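Putative hydrolase (Acinetobacter sp. NBRC 100985, PDB 4XUK) hydrolyses organophosphates as a dizinc enzyme of the metallo-beta-lactamase superfamily, and probably also acts on lactones. Local coordinates at residues Y9-V14 with L206-E211; M26-K32 with T232-Y236; V101-L105 with I186-K190. The protein carries 2 engineered substitutions. One frame throughout, in Å; residues are numbered along the deposited sequence.

Contact 1: Y9-V14 with L206-E211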
loop_
_atom_site.group_PDB
_atom_site.type_symbol
_atom_site.label_atom_id
_atom_site.label_comp_id
_atom_site.label_asym_id
_atom_site.label_seq_id
_atom_site.Cartn_x
_atom_site.Cartn_y
_atom_site.Cartn_z
ATOM N N TYR A 9 -6.611 -8.361 6.318
ATOM C CA TYR A 9 -6.658 -9.133 5.077
ATOM C C TYR A 9 -7.519 -10.374 5.293
ATOM O O TYR A 9 -7.287 -11.136 6.229
ATOM C CB TYR A 9 -5.239 -9.532 4.629
ATOM C CG TYR A 9 -5.226 -10.383 3.378
ATOM C CD1 TYR A 9 -5.394 -9.809 2.126
ATOM C CD2 TYR A 9 -5.061 -11.762 3.450
ATOM C CE1 TYR A 9 -5.396 -10.581 0.977
ATOM C CE2 TYR A 9 -5.061 -12.540 2.306
ATOM C CZ TYR A 9 -5.229 -11.936 1.072
ATOM O OH TYR A 9 -5.234 -12.701 -0.069
ATOM N N GLN A 10 -8.524 -10.568 4.442
ATOM C CA GLN A 10 -9.419 -11.712 4.592
ATOM C C GLN A 10 -9.057 -12.841 3.632
ATOM O O GLN A 10 -8.968 -12.638 2.417
ATOM C CB GLN A 10 -10.877 -11.297 4.373
ATOM C CG GLN A 10 -11.892 -12.349 4.838
ATOM C CD GLN A 10 -12.085 -12.353 6.347
ATOM O OE1 GLN A 10 -11.860 -11.341 7.015
ATOM N NE2 GLN A 10 -12.504 -13.498 6.892
ATOM N N ALA A 11 -8.853 -14.028 4.187
ATOM C CA ALA A 11 -8.582 -15.206 3.376
ATOM C C ALA A 11 -9.655 -16.235 3.677
ATOM O O ALA A 11 -9.464 -17.114 4.521
ATOM C CB ALA A 11 -7.209 -15.758 3.687
ATOM N N GLY A 12 -10.788 -16.117 2.992
ATOM C CA GLY A 12 -11.903 -17.013 3.243
ATOM C C GLY A 12 -12.419 -16.823 4.654
ATOM O O GLY A 12 -12.835 -15.721 5.017
ATOM N N ASP A 13 -12.370 -17.884 5.456
ATOM C CA ASP A 13 -12.819 -17.817 6.846
ATOM C C ASP A 13 -11.771 -17.260 7.812
ATOM O O ASP A 13 -12.020 -17.153 9.016
ATOM C CB ASP A 13 -13.258 -19.201 7.327
ATOM C CG ASP A 13 -14.573 -19.636 6.718
ATOM O OD1 ASP A 13 -15.348 -18.758 6.278
ATOM O OD2 ASP A 13 -14.835 -20.858 6.682
ATOM N N VAL A 14 -10.606 -16.900 7.291
ATOM C CA VAL A 14 -9.511 -16.483 8.157
ATOM C C VAL A 14 -9.229 -14.999 7.991
ATOM O O VAL A 14 -9.207 -14.484 6.875
ATOM C CB VAL A 14 -8.240 -17.290 7.846
ATOM C CG1 VAL A 14 -7.076 -16.871 8.755
ATOM C CG2 VAL A 14 -8.530 -18.770 7.979
ATOM N N LEU A 206 0.063 -21.408 6.006
ATOM C CA LEU A 206 -1.331 -21.591 6.395
ATOM C C LEU A 206 -2.116 -21.891 5.131
ATOM O O LEU A 206 -2.222 -21.040 4.250
ATOM C CB LEU A 206 -1.887 -20.297 7.004
ATOM C CG LEU A 206 -3.009 -20.294 8.061
ATOM C CD1 LEU A 206 -4.073 -19.244 7.766
ATOM C CD2 LEU A 206 -3.634 -21.656 8.281
ATOM N N LYS A 207 -2.657 -23.095 5.022
ATOM C CA LYS A 207 -3.532 -23.401 3.890
ATOM C C LYS A 207 -4.997 -23.247 4.278
ATOM O O LYS A 207 -5.487 -23.897 5.202
ATOM C CB LYS A 207 -3.247 -24.799 3.330
ATOM C CG LYS A 207 -1.792 -24.985 2.903
ATOM C CD LYS A 207 -1.549 -26.335 2.232
ATOM C CE LYS A 207 -0.065 -26.710 2.259
ATOM N NZ LYS A 207 0.383 -27.163 3.615
ATOM N N THR A 208 -5.691 -22.356 3.579
ATOM C CA THR A 208 -7.114 -22.172 3.787
ATOM C C THR A 208 -7.837 -22.622 2.526
ATOM O O THR A 208 -7.207 -23.056 1.557
ATOM C CB THR A 208 -7.443 -20.701 4.057
ATOM O OG1 THR A 208 -7.293 -19.949 2.846
ATOM C CG2 THR A 208 -6.495 -20.130 5.110
ATOM N N LYS A 209 -9.161 -22.534 2.544
ATOM C CA LYS A 209 -9.957 -22.870 1.371
ATOM C C LYS A 209 -9.613 -21.964 0.194
ATOM O O LYS A 209 -9.864 -20.759 0.228
ATOM C CB LYS A 209 -11.445 -22.760 1.701
ATOM C CG LYS A 209 -11.804 -21.517 2.508
ATOM C CD LYS A 209 -11.981 -21.838 3.984
ATOM C CE LYS A 209 -13.330 -22.498 4.256
ATOM N NZ LYS A 209 -13.379 -23.110 5.613
ATOM N N GLY A 210 -9.012 -22.546 -0.840
ATOM C CA GLY A 210 -8.691 -21.802 -2.049
ATOM C C GLY A 210 -7.539 -20.802 -1.973
ATOM O O GLY A 210 -7.335 -20.025 -2.910
ATOM N N GLU A 211 -6.779 -20.816 -0.878
ATOM C CA GLU A 211 -5.667 -19.868 -0.734
ATOM C C GLU A 211 -4.607 -20.377 0.235
ATOM O O GLU A 211 -4.926 -20.834 1.335
ATOM C CB GLU A 211 -6.186 -18.500 -0.273
ATOM C CG GLU A 211 -5.107 -17.445 -0.100
ATOM C CD GLU A 211 -5.692 -16.069 0.156
ATOM O OE1 GLU A 211 -6.926 -15.916 0.076
ATOM O OE2 GLU A 211 -4.924 -15.132 0.440
HETATM O O HOH W 1 -8.371 -13.655 -0.179
#
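Two beta hairpins, one from each sheet of the sandwich, meet here turn against turn, and Y9 and E211 make their shortest link. Y9 OH donates to E211 OE2 at 2.5 Å, a short hydrogen bond. The acceptor oxygen lies at the edge of the phenol ring, in its plane, while the carboxylate plane stands 79° from the ring; the hydroxyl meets the syn side of OE2. E211 can bridge the distance because its CG is anti to the backbone N (chi1 -180°) and the chain runs on extended, bringing OE1 to 3.6 Å from A11 CB. The carboxylate is gripped further: OE2 also bonds T260 OG1, and water 1 donates to E211 OE1 at 2.7 Å and to Q10 O, tying the carboxylate to the first hairpin's backbone. The donors Y9 OH and water 1 would probably favour the charged form of E211.

The alpha-beta/beta-alpha sandwich of the metallo-beta-lactamase fold places the strands 6-11 and 14-26 in one sheet and 202-208 and 211-215 in the other. A type II' turn from A11 to V14 closes the first hairpin and a type II turn from T208 to E211 the second. Between the sheets V14 uses both branches: CG1 meets L206 CD1 tip to tip at 4.0 Å, and CG2 lies 3.8 Å from T208 CG2. V63 of strand 54-64 adjoins both V14 and L206. T208 OG1 bonds within its own hairpin, where E211 O accepts from both T208 N and T208 OG1. On the exposed flank, K209 bends at chi2 and chi3 to bring NZ to D13 OD2, a salt bridge of 2.9 Å entered from above the carboxylate plane, the two side chains crossing at about a right angle.

Contact 2: M26-K32 with T232-Y236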
loop_
_atom_site.group_PDB
_atom_site.type_symbol
_atom_site.label_atom_id
_atom_site.label_comp_id
_atom_site.label_asym_id
_atom_site.label_seq_id
_atom_site.Cartn_x
_atom_site.Cartn_y
_atom_site.Cartn_z
ATOM N N MET A 26 17.899 1.780 6.604
ATOM C CA MET A 26 19.206 1.134 6.661
ATOM C C MET A 26 20.169 1.604 5.572
ATOM O O MET A 26 19.757 2.143 4.544
ATOM C CB MET A 26 19.059 -0.391 6.648
ATOM C CG MET A 26 18.396 -0.964 5.420
ATOM S SD MET A 26 18.087 -2.753 5.555
ATOM C CE MET A 26 17.206 -3.012 4.008
ATOM N N SER A 27 21.462 1.426 5.814
ATOM C CA SER A 27 22.467 1.813 4.831
ATOM C C SER A 27 22.346 0.966 3.570
ATOM O O SER A 27 22.191 -0.240 3.658
ATOM C CB SER A 27 23.869 1.631 5.419
ATOM O OG SER A 27 24.848 1.978 4.459
ATOM N N PRO A 28 22.445 1.590 2.383
ATOM C CA PRO A 28 22.524 0.783 1.155
ATOM C C PRO A 28 23.754 -0.126 1.156
ATOM O O PRO A 28 23.781 -1.122 0.424
ATOM C CB PRO A 28 22.655 1.838 0.043
ATOM C CG PRO A 28 23.185 3.070 0.733
ATOM C CD PRO A 28 22.551 3.034 2.109
ATOM N N ASN A 29 24.756 0.204 1.969
ATOM C CA ASN A 29 25.944 -0.640 2.078
ATOM C C ASN A 29 25.670 -2.014 2.692
ATOM O O ASN A 29 26.518 -2.899 2.630
ATOM C CB ASN A 29 27.039 0.058 2.889
ATOM C CG ASN A 29 27.611 1.268 2.175
ATOM O OD1 ASN A 29 27.602 2.382 2.708
ATOM N ND2 ASN A 29 28.109 1.057 0.961
ATOM N N LEU A 30 24.503 -2.195 3.305
ATOM C CA LEU A 30 24.176 -3.494 3.892
ATOM C C LEU A 30 23.917 -4.549 2.817
ATOM O O LEU A 30 23.997 -5.749 3.086
ATOM C CB LEU A 30 22.992 -3.381 4.855
ATOM C CG LEU A 30 23.216 -2.515 6.093
ATOM C CD1 LEU A 30 21.952 -2.445 6.935
ATOM C CD2 LEU A 30 24.382 -3.029 6.935
ATOM N N PHE A 31 23.617 -4.107 1.597
ATOM C CA PHE A 31 23.459 -5.047 0.491
ATOM C C PHE A 31 24.838 -5.536 0.068
ATOM O O PHE A 31 25.733 -4.734 -0.197
ATOM C CB PHE A 31 22.702 -4.404 -0.669
ATOM C CG PHE A 31 21.254 -4.101 -0.349
ATOM C CD1 PHE A 31 20.348 -5.132 -0.125
ATOM C CD2 PHE A 31 20.807 -2.792 -0.261
ATOM C CE1 PHE A 31 19.017 -4.855 0.180
ATOM C CE2 PHE A 31 19.487 -2.508 0.038
ATOM C CZ PHE A 31 18.588 -3.537 0.255
ATOM N N LYS A 32 25.007 -6.833 -0.013
ATOM C CA LYS A 32 26.302 -7.462 -0.168
ATOM C C LYS A 32 26.633 -7.865 -1.577
ATOM O O LYS A 32 25.793 -8.269 -2.313
ATOM C CB LYS A 32 26.393 -8.707 0.720
ATOM C CG LYS A 32 26.640 -8.463 2.191
ATOM C CD LYS A 32 27.768 -9.336 2.725
ATOM C CE LYS A 32 27.449 -10.817 2.752
ATOM N NZ LYS A 32 28.216 -11.610 1.767
ATOM N N THR A 232 21.145 -11.071 -4.232
ATOM C CA THR A 232 21.793 -10.110 -3.340
ATOM C C THR A 232 21.576 -10.438 -1.860
ATOM O O THR A 232 20.457 -10.368 -1.359
ATOM C CB THR A 232 21.241 -8.687 -3.591
ATOM O OG1 THR A 232 21.323 -8.374 -4.991
ATOM C CG2 THR A 232 22.008 -7.650 -2.778
ATOM N N ALA A 233 22.644 -10.777 -1.148
ATOM C CA ALA A 233 22.529 -11.020 0.284
ATOM C C ALA A 233 22.494 -9.700 1.064
ATOM O O ALA A 233 22.715 -8.620 0.503
ATOM C CB ALA A 233 23.667 -11.905 0.763
ATOM N N ILE A 234 22.209 -9.782 2.359
ATOM C CA ILE A 234 22.283 -8.600 3.209
ATOM C C ILE A 234 23.159 -8.924 4.411
ATOM O O ILE A 234 23.271 -10.094 4.800
ATOM C CB ILE A 234 20.871 -8.111 3.636
ATOM C CG1 ILE A 234 20.949 -6.710 4.252
ATOM C CG2 ILE A 234 20.197 -9.133 4.554
ATOM C CD1 ILE A 234 19.607 -6.013 4.350
ATOM N N GLU A 235 23.793 -7.902 4.980
ATOM C CA GLU A 235 24.732 -8.084 6.088
ATOM C C GLU A 235 24.106 -8.732 7.337
ATOM O O GLU A 235 24.821 -9.312 8.160
ATOM C CB GLU A 235 25.374 -6.743 6.464
ATOM C CG GLU A 235 26.814 -6.867 6.945
ATOM C CD GLU A 235 27.751 -7.334 5.841
ATOM O OE1 GLU A 235 28.053 -8.545 5.784
ATOM O OE2 GLU A 235 28.189 -6.489 5.025
ATOM N N TYR A 236 22.784 -8.624 7.477
ATOM C CA TYR A 236 22.072 -9.239 8.594
ATOM C C TYR A 236 22.072 -10.774 8.547
ATOM O O TYR A 236 21.845 -11.428 9.577
ATOM C CB TYR A 236 20.613 -8.740 8.654
ATOM C CG TYR A 236 20.446 -7.234 8.794
ATOM C CD1 TYR A 236 21.253 -6.497 9.649
ATOM C CD2 TYR A 236 19.468 -6.559 8.071
ATOM C CE1 TYR A 236 21.095 -5.127 9.772
ATOM C CE2 TYR A 236 19.304 -5.194 8.191
ATOM C CZ TYR A 236 20.123 -4.486 9.045
ATOM O OH TYR A 236 19.962 -3.126 9.172
HETATM O O HOH W 2 25.143 -10.987 -2.587
#
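M26 and I234 reach toward each other tip to tip, M26 SD lying 3.8 Å from I234 CD1. The sulfur also makes an oblique Met-aromatic contact with Y236, its distance to the ring centroid being 5.1 Å. L30 packs alongside: CB lies against I234 CG1, and CD1 comes to 3.5 Å from Y236 CZ. F31 points away from the partner loop and its side chain touches V39 and V225, though its CB still meets T232 CG2 at 3.9 Å.

Further out the backbones form a single beta bridge between F31 and I234. E235 N donates to L30 O at 2.9 Å in the carbonyl plane, and K32 N donates to A233 O at 3.0 Å. Water 2 continues the pairing, donating to K32 O and accepting from A233 N. At the rim the K32 side chain, bent at three torsions, crosses E235 at about a right angle and lays CD 3.2 Å from E235 OE1.

K32 NZ remains 5.1 Å from E235 OE1, so their opposite charges probably attract only at longer range, and the directional hold between these loops comes from backbone amides and carbonyls.

Contact 3: V101-L105 with I186-K190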
loop_
_atom_site.group_PDB
_atom_site.type_symbol
_atom_site.label_atom_id
_atom_site.label_comp_id
_atom_site.label_asym_id
_atom_site.label_seq_id
_atom_site.Cartn_x
_atom_site.Cartn_y
_atom_site.Cartn_z
ATOM N N VAL A 101 -4.547 -13.727 22.343
ATOM C CA VAL A 101 -3.480 -14.471 21.674
ATOM C C VAL A 101 -3.158 -15.765 22.440
ATOM O O VAL A 101 -2.727 -15.731 23.602
ATOM C CB VAL A 101 -2.219 -13.619 21.497
ATOM C CG1 VAL A 101 -1.140 -14.417 20.761
ATOM C CG2 VAL A 101 -2.563 -12.328 20.728
ATOM N N ASP A 102 -3.415 -16.882 21.774
ATOM C CA ASP A 102 -3.242 -18.271 22.238
ATOM C C ASP A 102 -1.865 -18.881 21.909
ATOM O O ASP A 102 -1.373 -19.697 22.610
ATOM C CB ASP A 102 -4.220 -19.225 21.524
ATOM C CG ASP A 102 -5.595 -18.794 21.603
ATOM O OD1 ASP A 102 -6.080 -18.588 22.692
ATOM O OD2 ASP A 102 -6.200 -18.618 20.583
ATOM N N THR A 103 -1.344 -18.506 20.756
ATOM C CA THR A 103 -0.119 -19.016 20.201
ATOM C C THR A 103 0.720 -17.921 19.516
ATOM O O THR A 103 0.208 -17.076 18.819
ATOM C CB THR A 103 -0.380 -20.111 19.182
ATOM O OG1 THR A 103 -1.255 -21.063 19.703
ATOM C CG2 THR A 103 0.899 -20.770 18.744
ATOM N N ILE A 104 2.018 -17.994 19.719
ATOM C CA ILE A 104 2.944 -17.101 19.035
ATOM C C ILE A 104 3.970 -17.957 18.296
ATOM O O ILE A 104 4.631 -18.794 18.903
ATOM C CB ILE A 104 3.654 -16.153 20.036
ATOM C CG1 ILE A 104 2.623 -15.251 20.730
ATOM C CG2 ILE A 104 4.755 -15.336 19.340
ATOM C CD1 ILE A 104 3.189 -14.339 21.806
ATOM N N LEU A 105 4.064 -17.767 16.983
ATOM C CA LEU A 105 5.086 -18.442 16.183
ATOM C C LEU A 105 6.182 -17.443 15.826
ATOM O O LEU A 105 5.912 -16.349 15.312
ATOM C CB LEU A 105 4.490 -19.037 14.905
ATOM C CG LEU A 105 3.272 -19.941 15.067
ATOM C CD1 LEU A 105 2.729 -20.372 13.711
ATOM C CD2 LEU A 105 3.547 -21.128 15.972
ATOM N N ILE A 186 1.674 -26.861 13.833
ATOM C CA ILE A 186 1.232 -26.143 15.025
ATOM C C ILE A 186 0.030 -25.283 14.688
ATOM O O ILE A 186 0.142 -24.369 13.870
ATOM C CB ILE A 186 2.339 -25.225 15.560
ATOM C CG1 ILE A 186 3.628 -26.018 15.759
ATOM C CG2 ILE A 186 1.882 -24.531 16.849
ATOM C CD1 ILE A 186 4.874 -25.178 15.766
ATOM N N GLN A 187 -1.109 -25.580 15.321
ATOM C CA GLN A 187 -2.352 -24.830 15.118
ATOM C C GLN A 187 -2.773 -24.812 13.657
ATOM O O GLN A 187 -3.354 -23.830 13.179
ATOM C CB GLN A 187 -2.209 -23.390 15.624
ATOM C CG GLN A 187 -2.088 -23.257 17.138
ATOM C CD GLN A 187 -3.444 -23.232 17.832
ATOM O OE1 GLN A 187 -4.405 -23.853 17.371
ATOM N NE2 GLN A 187 -3.521 -22.518 18.950
ATOM N N GLY A 188 -2.461 -25.890 12.945
ATOM C CA GLY A 188 -2.807 -25.992 11.540
ATOM C C GLY A 188 -1.791 -25.338 10.624
ATOM O O GLY A 188 -1.945 -25.378 9.402
ATOM N N PHE A 189 -0.759 -24.730 11.206
ATOM C CA PHE A 189 0.322 -24.157 10.413
ATOM C C PHE A 189 1.379 -25.209 10.130
ATOM O O PHE A 189 1.716 -26.011 11.006
ATOM C CB PHE A 189 0.973 -22.964 11.129
ATOM C CG PHE A 189 0.093 -21.742 11.206
ATOM C CD1 PHE A 189 -0.952 -21.671 12.127
ATOM C CD2 PHE A 189 0.313 -20.666 10.360
ATOM C CE1 PHE A 189 -1.762 -20.540 12.203
ATOM C CE2 PHE A 189 -0.483 -19.540 10.429
ATOM C CZ PHE A 189 -1.528 -19.474 11.348
ATOM N N LYS A 190 1.903 -25.211 8.924
ATOM C CA LYS A 190 3.014 -26.050 8.576
ATOM C C LYS A 190 4.362 -25.322 8.677
ATOM O O LYS A 190 4.525 -24.243 8.209
ATOM C CB LYS A 190 2.824 -26.638 7.223
ATOM C CG LYS A 190 3.982 -27.455 6.824
ATOM C CD LYS A 190 3.763 -28.122 5.510
ATOM C CE LYS A 190 5.033 -28.756 5.014
ATOM N NZ LYS A 190 4.560 -29.688 3.986
#
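T103 OG1 accepts a nearly straight hydrogen bond from Q187 NE2, 2.8 Å long with an angle of 173° at the hydrogen. The contact joins the two sheets of the metallo-beta-lactamase sandwich: T103 lies on strand 103-105 of one, and Q187 sits in the type I' turn from I186 to F189 that links the edge strand 185-186 of the other to strand 189-193. T103 OG1 lies 4° out of the Q187 amide plane, which together with the 173° angle puts it in line with the N-H. The glutamine gets there by folding back: its chain bends at chi2, which also brings CG to 3.5 Å from T103 OG1. At the other end of the amide, OE1 has a weak hydrogen bond with S68 OG, and the neighbouring D102 turns its OD2 to the backbone N of L69, so D102 is held at the start of strand 69-72, and Q187 more weakly by S68 just before it.

The tight turn itself is closed by paired backbone bonds between I186 and F189. It has Q187 and G188 at positive phi, and I186 and F189, paired across it, both point toward L105 of the other sheet.

Deeper between the sheets, L105 divides its two methyls between these residues. CD2 meets I186 CG2 at 3.9 Å, the two side chains sliding past each other in opposite directions. Y131 of strand 129-133 touches T103, L105 and I186, while I70 of strand 69-72 borders L105 and F189 and Y204 packs against L105, extending this apolar layer. The other methyl makes a CH-pi contact: L105 CD1 lies over one face of the F189 ring, 4.2 Å from its centroid and 24° off the ring normal, offset toward the rim nearest F189 CG.

Overall arrangement
Contacts 1 and 3 are neighbours on the same side of the chain's centre, both joining the two sheets, their centres 15 Å apart. They touch through adjacent strands of one sheet, 189-193 and 202-208, where L206 CG of contact 1 packs 3.5 Å from F189 CE2 of contact 3. Contact 2, between two loops, lies on the opposite side of the chain's centre, its own centre 34 Å from that of contact 1 and 31 Å from that of contact 3. It approaches the metal site: the Y236 side chain is about 6 Å from a zinc ion and touches the zinc ligand H197. Along the chain, contact 3 is nested within the loops closed by both others, whereas the segments of contacts 1 and 2 alternate.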